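PDB 3HM4: chemotaxis protein CheX from Desulfovibrio desulfuricans subsp. desulfuricans str. G20, which probably removes the phosphoryl group from the response regulator CheY in bacterial chemotaxis signalling. Local coordinates for residues A25-I30 with F142-G147; D45-V50 with D125-S130. One frame throughout, in Å; residues are numbered along the deposited sequence.

Interaction 1 of 2, residues A25-I30 with F142-G147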
loop_
_atom_site.group_PDB
_atom_site.type_symbol
_atom_site.label_atom_id
_atom_site.label_comp_id
_atom_site.label_asym_id
_atom_site.label_seq_id
_atom_site.Cartn_x
_atom_site.Cartn_y
_atom_site.Cartn_z
ATOM N N ALA A 25 -6.140 -21.220 -2.146
ATOM C CA ALA A 25 -5.030 -21.889 -1.491
ATOM C C ALA A 25 -5.378 -23.151 -0.729
ATOM O O ALA A 25 -4.450 -23.908 -0.414
ATOM C CB ALA A 25 -4.281 -20.893 -0.571
ATOM N N GLY A 26 -6.639 -23.387 -0.365
ATOM C CA GLY A 26 -6.997 -24.601 0.357
ATOM C C GLY A 26 -6.343 -24.753 1.734
ATOM O O GLY A 26 -6.293 -25.844 2.293
ATOM N N ILE A 27 -5.914 -23.631 2.321
ATOM C CA ILE A 27 -5.192 -23.609 3.586
ATOM C C ILE A 27 -6.096 -23.581 4.815
ATOM O O ILE A 27 -5.576 -23.439 5.915
ATOM C CB ILE A 27 -4.126 -22.468 3.591
ATOM C CG1 ILE A 27 -4.779 -21.072 3.570
ATOM C CG2 ILE A 27 -3.056 -22.676 2.436
ATOM C CD1 ILE A 27 -3.661 -20.001 3.694
ATOM N N GLN A 28 -7.430 -23.688 4.645
ATOM C CA GLN A 28 -8.385 -23.755 5.729
ATOM C C GLN A 28 -8.211 -22.567 6.692
ATOM O O GLN A 28 -7.973 -22.752 7.878
ATOM C CB GLN A 28 -8.334 -25.113 6.445
ATOM C CG GLN A 28 -8.856 -26.216 5.482
ATOM C CD GLN A 28 -8.792 -27.611 6.061
ATOM O OE1 GLN A 28 -7.724 -28.171 6.210
ATOM N NE2 GLN A 28 -9.936 -28.181 6.342
ATOM N N PRO A 29 -8.379 -21.328 6.190
ATOM C CA PRO A 29 -8.234 -20.167 7.048
ATOM C C PRO A 29 -9.333 -20.120 8.112
ATOM O O PRO A 29 -10.517 -20.359 7.810
ATOM C CB PRO A 29 -8.368 -18.999 6.098
ATOM C CG PRO A 29 -9.170 -19.542 4.997
ATOM C CD PRO A 29 -8.723 -20.933 4.823
ATOM N N ILE A 30 -8.944 -19.824 9.344
ATOM C CA ILE A 30 -9.864 -19.710 10.473
ATOM C C ILE A 30 -9.685 -18.339 11.114
ATOM O O ILE A 30 -8.670 -18.083 11.771
ATOM C CB ILE A 30 -9.590 -20.824 11.520
ATOM C CG1 ILE A 30 -9.710 -22.219 10.885
ATOM C CG2 ILE A 30 -10.534 -20.694 12.698
ATOM C CD1 ILE A 30 -9.347 -23.369 11.858
ATOM N N PHE A 142 -5.662 -14.648 11.706
ATOM C CA PHE A 142 -6.094 -15.921 11.153
ATOM C C PHE A 142 -5.086 -17.003 11.452
ATOM O O PHE A 142 -3.867 -16.786 11.376
ATOM C CB PHE A 142 -6.200 -15.869 9.611
ATOM C CG PHE A 142 -7.447 -15.205 9.085
ATOM C CD1 PHE A 142 -7.597 -13.818 9.143
ATOM C CD2 PHE A 142 -8.433 -15.959 8.475
ATOM C CE1 PHE A 142 -8.737 -13.203 8.630
ATOM C CE2 PHE A 142 -9.550 -15.373 7.914
ATOM C CZ PHE A 142 -9.708 -13.967 8.007
ATOM N N LYS A 143 -5.625 -18.198 11.704
ATOM C CA LYS A 143 -4.857 -19.441 11.663
ATOM C C LYS A 143 -5.123 -20.090 10.307
ATOM O O LYS A 143 -6.160 -19.872 9.685
ATOM C CB LYS A 143 -5.326 -20.419 12.730
ATOM C CG LYS A 143 -5.047 -19.992 14.131
ATOM C CD LYS A 143 -5.393 -21.109 15.153
ATOM C CE LYS A 143 -6.822 -21.520 15.176
ATOM N NZ LYS A 143 -7.713 -20.444 15.579
ATOM N N THR A 144 -4.149 -20.855 9.823
ATOM C CA THR A 144 -4.305 -21.671 8.636
ATOM C C THR A 144 -3.565 -22.980 8.872
ATOM O O THR A 144 -2.900 -23.178 9.900
ATOM C CB THR A 144 -3.743 -20.994 7.342
ATOM O OG1 THR A 144 -2.321 -21.162 7.213
ATOM C CG2 THR A 144 -4.136 -19.514 7.199
ATOM N N ASN A 145 -3.606 -23.861 7.886
ATOM C CA ASN A 145 -2.830 -25.103 7.985
ATOM C C ASN A 145 -1.318 -24.882 7.900
ATOM O O ASN A 145 -0.549 -25.772 8.239
ATOM C CB ASN A 145 -3.201 -26.061 6.845
ATOM C CG ASN A 145 -4.636 -26.524 6.893
ATOM O OD1 ASN A 145 -5.266 -26.544 7.952
ATOM N ND2 ASN A 145 -5.150 -26.987 5.715
ATOM N N HIS A 146 -0.893 -23.689 7.455
ATOM C CA HIS A 146 0.483 -23.373 7.195
ATOM C C HIS A 146 0.843 -22.007 7.725
ATOM O O HIS A 146 1.374 -21.204 6.991
ATOM C CB HIS A 146 0.745 -23.405 5.680
ATOM C CG HIS A 146 0.503 -24.745 5.071
ATOM N ND1 HIS A 146 1.434 -25.755 5.132
ATOM C CD2 HIS A 146 -0.574 -25.252 4.422
ATOM C CE1 HIS A 146 0.943 -26.831 4.540
ATOM N NE2 HIS A 146 -0.275 -26.554 4.108
ATOM N N GLY A 147 0.538 -21.747 8.989
ATOM C CA GLY A 147 0.948 -20.481 9.595
ATOM C C GLY A 147 -0.115 -19.411 9.516
ATOM O O GLY A 147 -1.172 -19.578 8.898
HETATM O O HOH W 1 -3.301 -26.761 3.319
HETATM O O HOH W 2 -6.711 -24.586 9.476
HETATM O O HOH W 3 -8.347 -18.210 14.596
#
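Ile30 and Lys143 form an antiparallel hydrogen-bonded pair, Ile30 N giving to Lys143 O at 2.8 Å and Lys143 N to Ile30 O at 3.0 Å. This is where edge strand 30-36 joins strand 138-143. Beyond it the ladder frays into loop, yet Asn145 N still reaches Ile27 O at 2.8 Å, with an N-H...O angle of 164°. On the solvent side the amides of Gln28 and Asn145 meet with their planes 82° apart. Asn145 ND2 donates to Gln28 OE1 at 2.9 Å, in the plane of the glutamine carbonyl and on one of its lone pairs. On the buried side Ile27 CD1 lies 3.6 Å from Thr144 CG2, while Pro29 CB touches Phe142 CD2 at 3.9 Å.

Thr144 is positioned by its own turn. With OG1 set between the backbone N and the carbonyl carbon (chi1 82°), the hydroxyl accepts from His146 N, an ST turn, and donates to Gly147 O at 2.6 Å. Three waters complete the seam: one links Gln28 O to Asn145 OD1, another takes a hydrogen from Asn145 ND2 and gives one to Gly26 O, and the third donates to Ile30 O. Underneath, helix 66-77 meets Ile27 through Val72 and Thr144 through Cys68; helix 10-25 packs on Pro29 and Phe142, whose ring stacks with Phe149.

The Asn145 amide thus has both ends engaged, ND2 by Gln28 and a water and OD1 by another water, which should fix its rotation and tie the loop after helix 10-25 to the turn that follows strand 138-143.

Interaction 2 of 2, residues D45-V50 with D125-S130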
loop_
_atom_site.group_PDB
_atom_site.type_symbol
_atom_site.label_atom_id
_atom_site.label_comp_id
_atom_site.label_asym_id
_atom_site.label_seq_id
_atom_site.Cartn_x
_atom_site.Cartn_y
_atom_site.Cartn_z
ATOM N N ASP A 45 6.279 -10.675 6.747
ATOM C CA ASP A 45 7.249 -11.131 5.750
ATOM C C ASP A 45 6.828 -10.909 4.300
ATOM O O ASP A 45 7.673 -10.600 3.450
ATOM C CB ASP A 45 7.616 -12.575 6.101
ATOM C CG ASP A 45 8.003 -12.719 7.574
ATOM O OD1 ASP A 45 8.681 -11.794 8.075
ATOM O OD2 ASP A 45 7.525 -13.651 8.263
ATOM N N VAL A 46 5.522 -11.029 4.042
ATOM C CA VAL A 46 4.912 -10.647 2.780
ATOM C C VAL A 46 3.632 -9.919 3.170
ATOM O O VAL A 46 2.844 -10.466 3.958
ATOM C CB VAL A 46 4.602 -11.808 1.850
ATOM C CG1 VAL A 46 3.853 -11.303 0.555
ATOM C CG2 VAL A 46 5.901 -12.558 1.493
ATOM N N SER A 47 3.433 -8.703 2.656
ATOM C CA SER A 47 2.186 -8.002 2.851
ATOM C C SER A 47 1.635 -7.579 1.505
ATOM O O SER A 47 2.361 -7.483 0.515
ATOM C CB SER A 47 2.342 -6.765 3.724
ATOM O OG SER A 47 2.801 -7.076 5.036
ATOM N N ALA A 48 0.349 -7.268 1.512
ATOM C CA ALA A 48 -0.292 -6.638 0.361
ATOM C C ALA A 48 -1.254 -5.602 0.882
ATOM O O ALA A 48 -1.783 -5.745 1.987
ATOM C CB ALA A 48 -0.972 -7.624 -0.546
ATOM N N VAL A 49 -1.501 -4.579 0.078
ATOM C CA VAL A 49 -2.367 -3.496 0.483
ATOM C C VAL A 49 -3.095 -2.957 -0.719
ATOM O O VAL A 49 -2.514 -2.884 -1.808
ATOM C CB VAL A 49 -1.589 -2.394 1.251
ATOM C CG1 VAL A 49 -0.483 -1.764 0.416
ATOM C CG2 VAL A 49 -2.533 -1.335 1.824
ATOM N N VAL A 50 -4.340 -2.534 -0.510
ATOM C CA VAL A 50 -5.176 -2.013 -1.589
ATOM C C VAL A 50 -6.117 -0.962 -1.054
ATOM O O VAL A 50 -6.819 -1.196 -0.087
ATOM C CB VAL A 50 -5.936 -3.145 -2.360
ATOM C CG1 VAL A 50 -6.935 -3.965 -1.469
ATOM C CG2 VAL A 50 -6.627 -2.577 -3.601
ATOM N N ASP A 125 11.735 -9.813 5.048
ATOM C CA ASP A 125 11.434 -10.375 6.357
ATOM C C ASP A 125 11.366 -9.274 7.416
ATOM O O ASP A 125 12.243 -8.392 7.482
ATOM C CB ASP A 125 12.512 -11.373 6.798
ATOM C CG ASP A 125 12.464 -12.677 6.042
ATOM O OD1 ASP A 125 11.634 -12.876 5.143
ATOM O OD2 ASP A 125 13.301 -13.542 6.388
ATOM N N GLY A 126 10.283 -9.273 8.187
ATOM C CA GLY A 126 10.151 -8.330 9.280
ATOM C C GLY A 126 9.950 -6.880 8.888
ATOM O O GLY A 126 10.188 -5.984 9.705
ATOM N N HIS A 127 9.494 -6.648 7.652
ATOM C CA HIS A 127 9.046 -5.292 7.306
ATOM C C HIS A 127 7.829 -4.934 8.155
ATOM O O HIS A 127 7.182 -5.793 8.732
ATOM C CB HIS A 127 8.747 -5.146 5.804
ATOM C CG HIS A 127 7.512 -5.868 5.361
ATOM N ND1 HIS A 127 7.547 -7.093 4.734
ATOM C CD2 HIS A 127 6.206 -5.521 5.452
ATOM C CE1 HIS A 127 6.298 -7.470 4.481
ATOM N NE2 HIS A 127 5.463 -6.536 4.898
ATOM N N THR A 128 7.518 -3.650 8.176
ATOM C CA THR A 128 6.304 -3.196 8.766
ATOM C C THR A 128 5.458 -2.416 7.783
ATOM O O THR A 128 5.966 -1.741 6.900
ATOM C CB THR A 128 6.526 -2.329 10.014
ATOM O OG1 THR A 128 7.288 -1.171 9.697
ATOM C CG2 THR A 128 7.273 -3.129 11.096
ATOM N N ILE A 129 4.143 -2.477 7.980
ATOM C CA ILE A 129 3.180 -1.686 7.241
ATOM C C ILE A 129 2.292 -0.985 8.258
ATOM O O ILE A 129 1.830 -1.601 9.230
ATOM C CB ILE A 129 2.399 -2.516 6.205
ATOM C CG1 ILE A 129 1.393 -1.648 5.428
ATOM C CG2 ILE A 129 1.686 -3.674 6.828
ATOM C CD1 ILE A 129 0.955 -2.256 4.051
ATOM N N SER A 130 2.059 0.297 8.010
ATOM C CA SER A 130 1.284 1.165 8.875
ATOM C C SER A 130 0.251 1.935 8.055
ATOM O O SER A 130 0.603 2.607 7.110
ATOM C CB SER A 130 2.187 2.204 9.551
ATOM O OG SER A 130 3.214 1.587 10.361
HETATM O O HOH W 4 10.078 -11.809 3.115
#
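Asp45 presents OD1 to Gly126 N, which donates to it at 3.0 Å, nearly along the C-O axis of the carboxylate. The other oxygen, OD2, accepts from the backbone N of Lys66, and the lysine's ammonium group forms a salt bridge with Asp125. Lys66 therefore serves both aspartates, probably easing the repulsion between Asp45 OD1 and Asp125 OD1, 4.3 Å apart. A water adds a second bridge, donating to Asp45 O and to Asp125 OD1. Asp45 and Val46 together face Phe64 in a classic beta bulge, at the corner where the chain turns into strand 47-53. The two strands that meet here lie in different sheets: 47-53 belongs to the six-stranded antiparallel sheet, whereas 127-131 pairs with 42-44, and its Thr128-Ser130 portion also forms an antiparallel ladder with the second subunit. Ser47 OG meets His127 NE2 at 2.7 Å, at the edge and in the plane of the imidazole; either may donate. The other ring nitrogen, ND1, is hydrogen-bonded to Gly124 O, while Thr63 is a further partner of the serine hydroxyl. Val49 CB touches Ile129 CD1 at 3.8 Å, the two side chains crossing obliquely beside Ser120 of the second subunit.

How the interactions relate
The two contacts illustrate how contacts at a sheet's edge differ from contacts between sheets. Interaction 1 lies at the edge strand 30-36, largely exposed, and continues a backbone ladder into loop through amides and ordered water, with apolar packing on its helix side. In interaction 2 the strands are joined by side chains instead: a serine-histidine bond and aliphatic packing among mostly buried residues, with carboxylates at the more open end. Their centres are about 18 Å apart and they do not touch, although both reach the six-stranded sheet and strands 127-131 and 138-143 are consecutive in the chain. Of the two, 45-50 with 125-130 alone meets the second subunit.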